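Local atomic coordinates of BtGH115A (Bacteroides thetaiotaomicron, PDB entry 5BY3), a protein that is a family GH115 glycoside hydrolase, a 4-O-methyl-alpha-glucuronidase with specificity for decorated arabinogalactans. Residues Gly119-Glu122 against Ile123-Leu126; Asp112-Gly115 against Thr116-Ile120. All coordinates share one frame; numbering follows the deposited sequence.

Interaction 1: Gly119-Glu122 against Ile123-Leu126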
loop_
_atom_site.group_PDB
_atom_site.type_symbol
_atom_site.label_atom_id
_atom_site.label_comp_id
_atom_site.label_asym_id
_atom_site.label_seq_id
_atom_site.Cartn_x
_atom_site.Cartn_y
_atom_site.Cartn_z
ATOM N N GLY A 119 -18.280 11.290 -9.909
ATOM C CA GLY A 119 -19.761 11.116 -9.935
ATOM C C GLY A 119 -20.284 10.107 -10.948
ATOM O O GLY A 119 -21.105 9.251 -10.619
ATOM N N ILE A 120 -19.795 10.240 -12.184
ATOM C CA ILE A 120 -20.045 9.313 -13.300
ATOM C C ILE A 120 -19.626 7.872 -12.989
ATOM O O ILE A 120 -20.383 6.916 -13.236
ATOM C CB ILE A 120 -19.311 9.805 -14.568
ATOM C CG1 ILE A 120 -19.856 11.189 -14.967
ATOM C CG2 ILE A 120 -19.428 8.762 -15.682
ATOM C CD1 ILE A 120 -19.141 11.882 -16.108
ATOM N N LEU A 121 -18.421 7.734 -12.450
ATOM C CA LEU A 121 -17.869 6.447 -12.054
ATOM C C LEU A 121 -18.512 5.864 -10.811
ATOM O O LEU A 121 -18.345 4.704 -10.534
ATOM C CB LEU A 121 -16.351 6.546 -11.922
ATOM C CG LEU A 121 -15.678 6.683 -13.313
ATOM C CD1 LEU A 121 -14.191 6.917 -13.214
ATOM C CD2 LEU A 121 -15.921 5.493 -14.226
ATOM N N GLU A 122 -19.286 6.658 -10.087
ATOM C CA GLU A 122 -20.058 6.164 -8.951
ATOM C C GLU A 122 -21.230 5.349 -9.460
ATOM O O GLU A 122 -21.671 4.377 -8.812
ATOM C CB GLU A 122 -20.571 7.343 -8.113
ATOM C CG GLU A 122 -21.379 7.012 -6.871
ATOM C CD GLU A 122 -20.727 5.990 -5.941
ATOM O OE1 GLU A 122 -19.491 6.050 -5.666
ATOM O OE2 GLU A 122 -21.490 5.130 -5.454
ATOM N N ILE A 123 -21.737 5.766 -10.616
ATOM C CA ILE A 123 -22.890 5.139 -11.256
ATOM C C ILE A 123 -22.420 3.790 -11.728
ATOM O O ILE A 123 -23.149 2.817 -11.624
ATOM C CB ILE A 123 -23.409 5.975 -12.437
ATOM C CG1 ILE A 123 -23.850 7.352 -11.913
ATOM C CG2 ILE A 123 -24.513 5.238 -13.215
ATOM C CD1 ILE A 123 -24.422 8.240 -12.993
ATOM N N SER A 124 -21.161 3.745 -12.170
ATOM C CA SER A 124 -20.540 2.513 -12.594
ATOM C C SER A 124 -20.360 1.516 -11.412
ATOM O O SER A 124 -20.638 0.319 -11.570
ATOM C CB SER A 124 -19.286 2.846 -13.370
ATOM O OG SER A 124 -18.307 1.856 -13.181
ATOM N N ARG A 125 -19.954 2.007 -10.235
ATOM C CA ARG A 125 -19.955 1.197 -8.988
ATOM C C ARG A 125 -21.347 0.662 -8.592
ATOM O O ARG A 125 -21.469 -0.503 -8.164
ATOM C CB ARG A 125 -19.323 1.964 -7.802
ATOM C CG ARG A 125 -17.795 2.045 -7.857
ATOM C CD ARG A 125 -17.219 3.274 -7.135
ATOM N NE ARG A 125 -15.769 3.144 -6.898
ATOM C CZ ARG A 125 -15.187 2.377 -5.950
ATOM N NH1 ARG A 125 -15.897 1.647 -5.074
ATOM N NH2 ARG A 125 -13.863 2.344 -5.867
ATOM N N LEU A 126 -22.369 1.521 -8.728
ATOM C CA LEU A 126 -23.778 1.198 -8.458
ATOM C C LEU A 126 -24.308 0.076 -9.386
ATOM O O LEU A 126 -25.185 -0.709 -9.032
ATOM C CB LEU A 126 -24.630 2.462 -8.663
ATOM C CG LEU A 126 -24.534 3.574 -7.617
ATOM C CD1 LEU A 126 -25.396 4.720 -8.027
ATOM C CD2 LEU A 126 -24.941 3.107 -6.225
#
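The last two turns of helix 113-126 bring Glu-122 against Arg-125 and Leu-126, one turn further on. Two firm backbone bonds close this end: Arg-125 N gives to Leu-121 O at 3.2 Å, and Leu-126 N to Glu-122 O at 2.9 Å, with an N-H...O angle of 156°. One residue earlier the bonding is looser: Ile-120 O receives two weak bonds, from Ile-123 N and, at 3.4 Å, from Ser-124 N.

The Glu-122 chain leaves with CG anti to the backbone N (chi1 -179°) and then bends at chi2, which lays the carboxylate over the following turn. There Glu-122 OE2 lies 4.0 Å from Leu-126 CG, while Glu-122 OE1 is 3.9 Å from Arg-125 CD, a methylene of a chain that crosses the glutamate at about a right angle. The opposite charges stay apart, with Glu-122 OE1 4.9 Å from Arg-125 NE, so any attraction is probably modest. The guanidinium instead gives NH2 to the carbonyl of Arg-205.

Around the helix, Ile-120 packs on Leu-44 and Leu-47 of helix 38-55, and Ile-123 on Leu-47; Ser-124 OG bonds to Asp-50, and Ile-123 also reaches Leu-106 and Val-108 of strand 106-110.

Interaction 2: Asp112-Gly115 against Thr116-Ile120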
loop_
_atom_site.group_PDB
_atom_site.type_symbol
_atom_site.label_atom_id
_atom_site.label_comp_id
_atom_site.label_asym_id
_atom_site.label_seq_id
_atom_site.Cartn_x
_atom_site.Cartn_y
_atom_site.Cartn_z
ATOM N N ASP A 112 -15.935 20.317 -9.302
ATOM C CA ASP A 112 -14.881 20.614 -10.294
ATOM C C ASP A 112 -14.884 19.462 -11.317
ATOM O O ASP A 112 -15.806 18.669 -11.301
ATOM C CB ASP A 112 -13.520 20.823 -9.638
ATOM C CG ASP A 112 -13.211 19.773 -8.583
ATOM O OD1 ASP A 112 -13.370 18.564 -8.866
ATOM O OD2 ASP A 112 -12.807 20.160 -7.466
ATOM N N SER A 113 -13.912 19.410 -12.233
ATOM C CA SER A 113 -13.869 18.409 -13.313
ATOM C C SER A 113 -13.646 16.985 -12.773
ATOM O O SER A 113 -14.309 16.039 -13.209
ATOM C CB SER A 113 -12.771 18.753 -14.313
ATOM O OG SER A 113 -12.834 20.112 -14.678
ATOM N N HIS A 114 -12.721 16.836 -11.829
ATOM C CA HIS A 114 -12.491 15.534 -11.227
ATOM C C HIS A 114 -13.722 15.037 -10.489
ATOM O O HIS A 114 -14.138 13.882 -10.654
ATOM C CB HIS A 114 -11.218 15.542 -10.389
ATOM C CG HIS A 114 -9.988 15.403 -11.228
ATOM N ND1 HIS A 114 -9.503 16.431 -12.004
ATOM C CD2 HIS A 114 -9.194 14.337 -11.483
ATOM C CE1 HIS A 114 -8.445 16.017 -12.679
ATOM N NE2 HIS A 114 -8.227 14.751 -12.371
ATOM N N GLY A 115 -14.372 15.953 -9.780
ATOM C CA GLY A 115 -15.633 15.661 -9.114
ATOM C C GLY A 115 -16.694 15.134 -10.048
ATOM O O GLY A 115 -17.404 14.189 -9.724
ATOM N N THR A 116 -16.828 15.754 -11.205
ATOM C CA THR A 116 -17.777 15.298 -12.194
ATOM C C THR A 116 -17.413 13.863 -12.630
ATOM O O THR A 116 -18.283 12.999 -12.641
ATOM C CB THR A 116 -17.810 16.281 -13.374
ATOM O OG1 THR A 116 -18.083 17.584 -12.859
ATOM C CG2 THR A 116 -18.886 15.904 -14.408
ATOM N N ALA A 117 -16.127 13.623 -12.938
ATOM C CA ALA A 117 -15.632 12.298 -13.325
ATOM C C ALA A 117 -15.993 11.232 -12.286
ATOM O O ALA A 117 -16.485 10.139 -12.642
ATOM C CB ALA A 117 -14.128 12.330 -13.549
ATOM N N TYR A 118 -15.777 11.566 -11.004
ATOM C CA TYR A 118 -15.952 10.604 -9.920
ATOM C C TYR A 118 -17.420 10.272 -9.707
ATOM O O TYR A 118 -17.761 9.101 -9.391
ATOM C CB TYR A 118 -15.270 11.102 -8.651
ATOM C CG TYR A 118 -13.774 11.222 -8.778
ATOM C CD1 TYR A 118 -13.049 10.278 -9.524
ATOM C CD2 TYR A 118 -13.058 12.252 -8.134
ATOM C CE1 TYR A 118 -11.683 10.341 -9.639
ATOM C CE2 TYR A 118 -11.662 12.322 -8.253
ATOM C CZ TYR A 118 -10.981 11.367 -9.018
ATOM O OH TYR A 118 -9.596 11.366 -9.193
ATOM N N GLY A 119 -18.280 11.290 -9.909
ATOM C CA GLY A 119 -19.761 11.116 -9.935
ATOM C C GLY A 119 -20.284 10.107 -10.948
ATOM O O GLY A 119 -21.105 9.251 -10.619
ATOM N N ILE A 120 -19.795 10.240 -12.184
ATOM C CA ILE A 120 -20.045 9.313 -13.300
ATOM C C ILE A 120 -19.626 7.872 -12.989
ATOM O O ILE A 120 -20.383 6.916 -13.236
ATOM C CB ILE A 120 -19.311 9.805 -14.568
ATOM C CG1 ILE A 120 -19.856 11.189 -14.967
ATOM C CG2 ILE A 120 -19.428 8.762 -15.682
ATOM C CD1 ILE A 120 -19.141 11.882 -16.108
#
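With chi1 of -80° in His-114 and -64° in Tyr-118, CG of each lies beside its own backbone N, opposite the carbonyl carbon, and the two side chains run side by side in the same direction. They belong to the first turns of helix 113-126, which Asp-112 opens as N-cap: its OD1 accepts from Gly-115 N at 2.9 Å, met nearly along the C-O axis, while OD2 accepts from the backbone N of Gln-94.

The carbonyl of Asp-112 is gripped twice by one residue. Thr-116 N and Thr-116 OG1 reach Asp-112 O from opposite faces of the carbonyl plane, at 3.1 and 3.0 Å; the hydroxyl oxygen also bonds to Thr-72 OG1. Regular helical bonds follow, from Ala-117 N to Ser-113 O, Tyr-118 N to His-114 O and Gly-119 N to Gly-115 O.

His-114 O, besides accepting that amide, sits over one face of the tyrosine ring, 3.2 Å from Tyr-118 CD2. The phenol and imidazole ends are each held by a carbonyl elsewhere, Tyr-118 OH by Ala-208 and His-114 NE2 by Gly-236. Where the two side chains meet, Tyr-118 OH lies in the plane of the imidazole, at its edge, 3.8 Å from His-114 CD2.

In the fold
Interactions 1 and 2 are successive portions of one helix, 113-126, with centres about 10 Å apart; they share Gly-119 and Ile-120. Interaction 2 holds the capped beginning, interaction 1 the final turns. One side of the helix lies on helix 38-55 along both: Thr-116 and Ala-117 touch its start at Val-39, Val-40 and Ser-43, and the packing continues along the same helix into interaction 1. Other side chains in both reach Arg-205, Ala-208 and Gly-236, linking this N-terminal part to the region containing the family's TIM-barrel-clan sequence. Both centres lie about 24 Å from the chain centre, and neither contact includes the nickel-site residues Leu-404 and Asp-436.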